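Local coordinates for ESX-5 secretion-associated protein EspG5 (Mycobacterium marinum, PDB 6VJ5) that acts as a specific cytoplasmic chaperone for cognate PE/PPE proteins, preventing aggregation of PE/PPE dimers before their secretion, at residues E32-P37 with E115-L120. Sequence-based numbering, arbitrary orientation.
Sequences ELRCRP and EFRVVL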
ATOM      1  N   GLU C  32     -12.356   1.008 -12.312  1.00 52.66           N
ATOM      2  CA  GLU C  32     -13.783   1.155 -12.038  1.00 47.90           C
ATOM      3  C   GLU C  32     -14.315   0.040 -11.145  1.00 49.76           C
ATOM      4  O   GLU C  32     -15.314   0.237 -10.444  1.00 50.75           O
ATOM      5  CB  GLU C  32     -14.573   1.192 -13.344  1.00 54.09           C
ATOM      6  CG  GLU C  32     -14.364   2.450 -14.166  1.00 45.63           C
ATOM      7  CD  GLU C  32     -13.126   2.389 -15.024  1.00 56.13           C
ATOM      8  OE1 GLU C  32     -12.401   1.381 -14.935  1.00 53.49           O
ATOM      9  OE2 GLU C  32     -12.882   3.346 -15.789  1.00 43.61           O
ATOM     10  N   LEU C  33     -13.683  -1.132 -11.163  1.00 50.72           N
ATOM     11  CA  LEU C  33     -14.053  -2.190 -10.232  1.00 46.26           C
ATOM     12  C   LEU C  33     -13.610  -1.888  -8.810  1.00 50.52           C
ATOM     13  O   LEU C  33     -14.064  -2.564  -7.878  1.00 46.19           O
ATOM     14  CB  LEU C  33     -13.451  -3.513 -10.691  1.00 55.49           C
ATOM     15  CG  LEU C  33     -13.994  -4.028 -12.022  1.00 56.67           C
ATOM     16  CD1 LEU C  33     -13.025  -5.004 -12.645  1.00 56.89           C
ATOM     17  CD2 LEU C  33     -15.349  -4.674 -11.791  1.00 62.95           C
ATOM     18  N   ARG C  34     -12.724  -0.907  -8.637  1.00 46.13           N
ATOM     19  CA  ARG C  34     -12.332  -0.404  -7.325  1.00 50.82           C
ATOM     20  C   ARG C  34     -11.981  -1.545  -6.374  1.00 48.20           C
ATOM     21  O   ARG C  34     -12.496  -1.643  -5.257  1.00 51.93           O
ATOM     22  CB  ARG C  34     -13.436   0.481  -6.750  1.00 50.26           C
ATOM     23  CG  ARG C  34     -13.001   1.361  -5.601  1.00 55.05           C
ATOM     24  CD  ARG C  34     -14.078   2.375  -5.258  1.00 56.40           C
ATOM     25  NE  ARG C  34     -14.046   3.558  -6.117  1.00 52.53           N
ATOM     26  CZ  ARG C  34     -14.800   4.636  -5.919  1.00 47.55           C
ATOM     27  NH1 ARG C  34     -15.639   4.667  -4.896  1.00 48.91           N
ATOM     28  NH2 ARG C  34     -14.720   5.676  -6.738  1.00 48.03           N
ATOM     29  N   CYS C  35     -11.076  -2.409  -6.816  1.00 60.22           N
ATOM     30  CA  CYS C  35     -10.562  -3.454  -5.945  1.00 65.27           C
ATOM     31  C   CYS C  35      -9.283  -2.993  -5.261  1.00 55.47           C
ATOM     32  O   CYS C  35      -8.667  -1.995  -5.643  1.00 57.20           O
ATOM     33  CB  CYS C  35     -10.304  -4.729  -6.739  1.00 63.67           C
ATOM     34  SG  CYS C  35     -11.809  -5.454  -7.400  1.00 85.82           S
ATOM     35  N   ARG C  36      -8.896  -3.720  -4.223  1.00 68.36           N
ATOM     36  CA  ARG C  36      -7.623  -3.440  -3.574  1.00 72.45           C
ATOM     37  C   ARG C  36      -6.503  -3.769  -4.554  1.00 62.96           C
ATOM     38  O   ARG C  36      -6.559  -4.809  -5.223  1.00 66.16           O
ATOM     39  CB  ARG C  36      -7.466  -4.253  -2.293  1.00 68.53           C
ATOM     40  CG  ARG C  36      -7.121  -3.400  -1.072  1.00 72.43           C
ATOM     41  CD  ARG C  36      -6.689  -4.265   0.106  1.00 78.31           C
ATOM     42  NE  ARG C  36      -7.646  -5.330   0.395  1.00 87.26           N
ATOM     43  CZ  ARG C  36      -7.366  -6.413   1.116  1.00 88.55           C
ATOM     44  NH1 ARG C  36      -8.299  -7.332   1.325  1.00 85.11           N
ATOM     45  NH2 ARG C  36      -6.151  -6.584   1.622  1.00 79.46           N
ATOM     46  N   PRO C  37      -5.501  -2.908  -4.708  1.00 64.64           N
ATOM     47  CA  PRO C  37      -4.344  -3.291  -5.521  1.00 74.31           C
ATOM     48  C   PRO C  37      -3.587  -4.418  -4.840  1.00 60.23           C
ATOM     49  O   PRO C  37      -3.580  -4.539  -3.612  1.00 59.31           O
ATOM     50  CB  PRO C  37      -3.510  -2.008  -5.597  1.00 69.75           C
ATOM     51  CG  PRO C  37      -3.893  -1.234  -4.377  1.00 65.56           C
ATOM     52  CD  PRO C  37      -5.333  -1.584  -4.077  1.00 64.28           C
ATOM     53  N   GLU C 115     -25.221   2.468  -7.421  1.00 52.79           N
ATOM     54  CA  GLU C 115     -24.331   2.399  -8.571  1.00 50.23           C
ATOM     55  C   GLU C 115     -24.019   0.948  -8.915  1.00 49.64           C
ATOM     56  O   GLU C 115     -23.866   0.103  -8.028  1.00 53.89           O
ATOM     57  CB  GLU C 115     -23.030   3.174  -8.301  1.00 53.62           C
ATOM     58  CG  GLU C 115     -22.480   3.899  -9.515  1.00 55.21           C
ATOM     59  CD  GLU C 115     -21.270   4.762  -9.198  1.00 54.71           C
ATOM     60  OE1 GLU C 115     -20.158   4.399  -9.624  1.00 63.72           O
ATOM     61  OE2 GLU C 115     -21.432   5.809  -8.535  1.00 48.06           O
ATOM     62  N   PHE C 116     -23.945   0.680 -10.215  1.00 47.64           N
ATOM     63  CA  PHE C 116     -23.622  -0.622 -10.784  1.00 44.44           C
ATOM     64  C   PHE C 116     -22.537  -0.374 -11.825  1.00 55.25           C
ATOM     65  O   PHE C 116     -22.665   0.538 -12.649  1.00 49.18           O
ATOM     66  CB  PHE C 116     -24.871  -1.269 -11.396  1.00 56.29           C
ATOM     67  CG  PHE C 116     -26.116  -1.101 -10.553  1.00 65.95           C
ATOM     68  CD1 PHE C 116     -26.912   0.031 -10.684  1.00 67.49           C
ATOM     69  CD2 PHE C 116     -26.491  -2.067  -9.627  1.00 76.39           C
ATOM     70  CE1 PHE C 116     -28.059   0.196  -9.909  1.00 66.42           C
ATOM     71  CE2 PHE C 116     -27.637  -1.908  -8.851  1.00 77.83           C
ATOM     72  CZ  PHE C 116     -28.421  -0.775  -8.995  1.00 67.97           C
ATOM     73  N   ARG C 117     -21.462  -1.156 -11.780  1.00 53.60           N
ATOM     74  CA  ARG C 117     -20.277  -0.885 -12.590  1.00 51.23           C
ATOM     75  C   ARG C 117     -19.977  -2.073 -13.488  1.00 52.55           C
ATOM     76  O   ARG C 117     -19.773  -3.190 -13.000  1.00 55.31           O
ATOM     77  CB  ARG C 117     -19.070  -0.567 -11.703  1.00 53.64           C
ATOM     78  CG  ARG C 117     -18.927   0.915 -11.366  1.00 54.36           C
ATOM     79  CD  ARG C 117     -18.457   1.151  -9.930  1.00 55.12           C
ATOM     80  NE  ARG C 117     -18.340   2.582  -9.657  1.00 56.13           N
ATOM     81  CZ  ARG C 117     -17.214   3.285  -9.761  1.00 62.78           C
ATOM     82  NH1 ARG C 117     -16.079   2.695 -10.117  1.00 59.08           N
ATOM     83  NH2 ARG C 117     -17.225   4.584  -9.501  1.00 69.77           N
ATOM     84  N   VAL C 118     -19.938  -1.821 -14.796  1.00 45.45           N
ATOM     85  CA  VAL C 118     -19.762  -2.851 -15.815  1.00 48.40           C
ATOM     86  C   VAL C 118     -18.497  -2.546 -16.610  1.00 54.97           C
ATOM     87  O   VAL C 118     -18.395  -1.487 -17.244  1.00 49.44           O
ATOM     88  CB  VAL C 118     -20.974  -2.933 -16.758  1.00 53.16           C
ATOM     89  CG1 VAL C 118     -20.679  -3.880 -17.911  1.00 50.20           C
ATOM     90  CG2 VAL C 118     -22.222  -3.355 -16.012  1.00 54.67           C
ATOM     91  N   VAL C 119     -17.557  -3.487 -16.615  1.00 51.27           N
ATOM     92  CA  VAL C 119     -16.350  -3.397 -17.426  1.00 52.06           C
ATOM     93  C   VAL C 119     -16.354  -4.544 -18.429  1.00 61.87           C
ATOM     94  O   VAL C 119     -16.556  -5.705 -18.055  1.00 60.52           O
ATOM     95  CB  VAL C 119     -15.077  -3.430 -16.559  1.00 49.60           C
ATOM     96  CG1 VAL C 119     -13.836  -3.352 -17.429  1.00 62.66           C
ATOM     97  CG2 VAL C 119     -15.098  -2.287 -15.562  1.00 55.69           C
ATOM     98  N   LEU C 120     -16.129  -4.211 -19.697  1.00 48.91           N
ATOM     99  CA  LEU C 120     -16.029  -5.178 -20.785  1.00 57.61           C
ATOM    100  C   LEU C 120     -14.591  -5.129 -21.289  1.00 61.21           C
ATOM    101  O   LEU C 120     -14.159  -4.115 -21.849  1.00 60.92           O
ATOM    102  CB  LEU C 120     -17.010  -4.854 -21.906  1.00 61.59           C
ATOM    103  CG  LEU C 120     -18.495  -4.816 -21.563  1.00 62.05           C
ATOM    104  CD1 LEU C 120     -19.237  -4.003 -22.618  1.00 54.94           C
ATOM    105  CD2 LEU C 120     -19.068  -6.214 -21.479  1.00 52.69           C
TER
HETATM  106  O   HOH W   1     -13.223   3.986  -9.059  1.00 57.48           O
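At the edge of the Arg-117 guanidinium, close to its plane, lie the backbone carbonyl of Glu-32 and the carboxylate carbon of Glu-115, while NH2 of Arg-117 sits over one face of the Arg-34 guanidinium. The two planes are 51° apart, and Arg-34 NH2 comes to 3.9 Å from Arg-117 NH2, a like-charge approach without stacking. Arg-117 NH1 donates to Glu-32 O at 2.6 Å with an N-H...O angle of 153°; the donor lies in the carbonyl plane, on a lone pair. Arg-117 NE is held by Glu-115 OE1 in a 2.6 Å salt bridge on the anti side, 27° out of the carboxylate plane, and NH2 adds a weak bond to the same oxygen, so bonds from both segments fix the guanidinium's rotation. Water 1 accepts from Arg-34 NE at 3.1 Å and, weakly, from Arg-117 NH1. Arg-34 NH1 is tied to the carbonyls of Gly-97 and Asp-110, and Glu-32 OE2 is hydrogen-bonded to Tyr-226 and salt-bridged to Arg-228; the Glu-115 carboxylate and the carbonyls around both guanidiniums probably offset part of the clustered positive charge. Apolar packing continues: Val-119 CG2, anti to its own carbonyl carbon, reaches Leu-33 CG at 4.1 Å and Glu-32 CB at 4.2 Å. The loop after helix 14-23 thus packs its 3-10 turn against one face of strand 115-123 in the antiparallel sheet of the EspG fold.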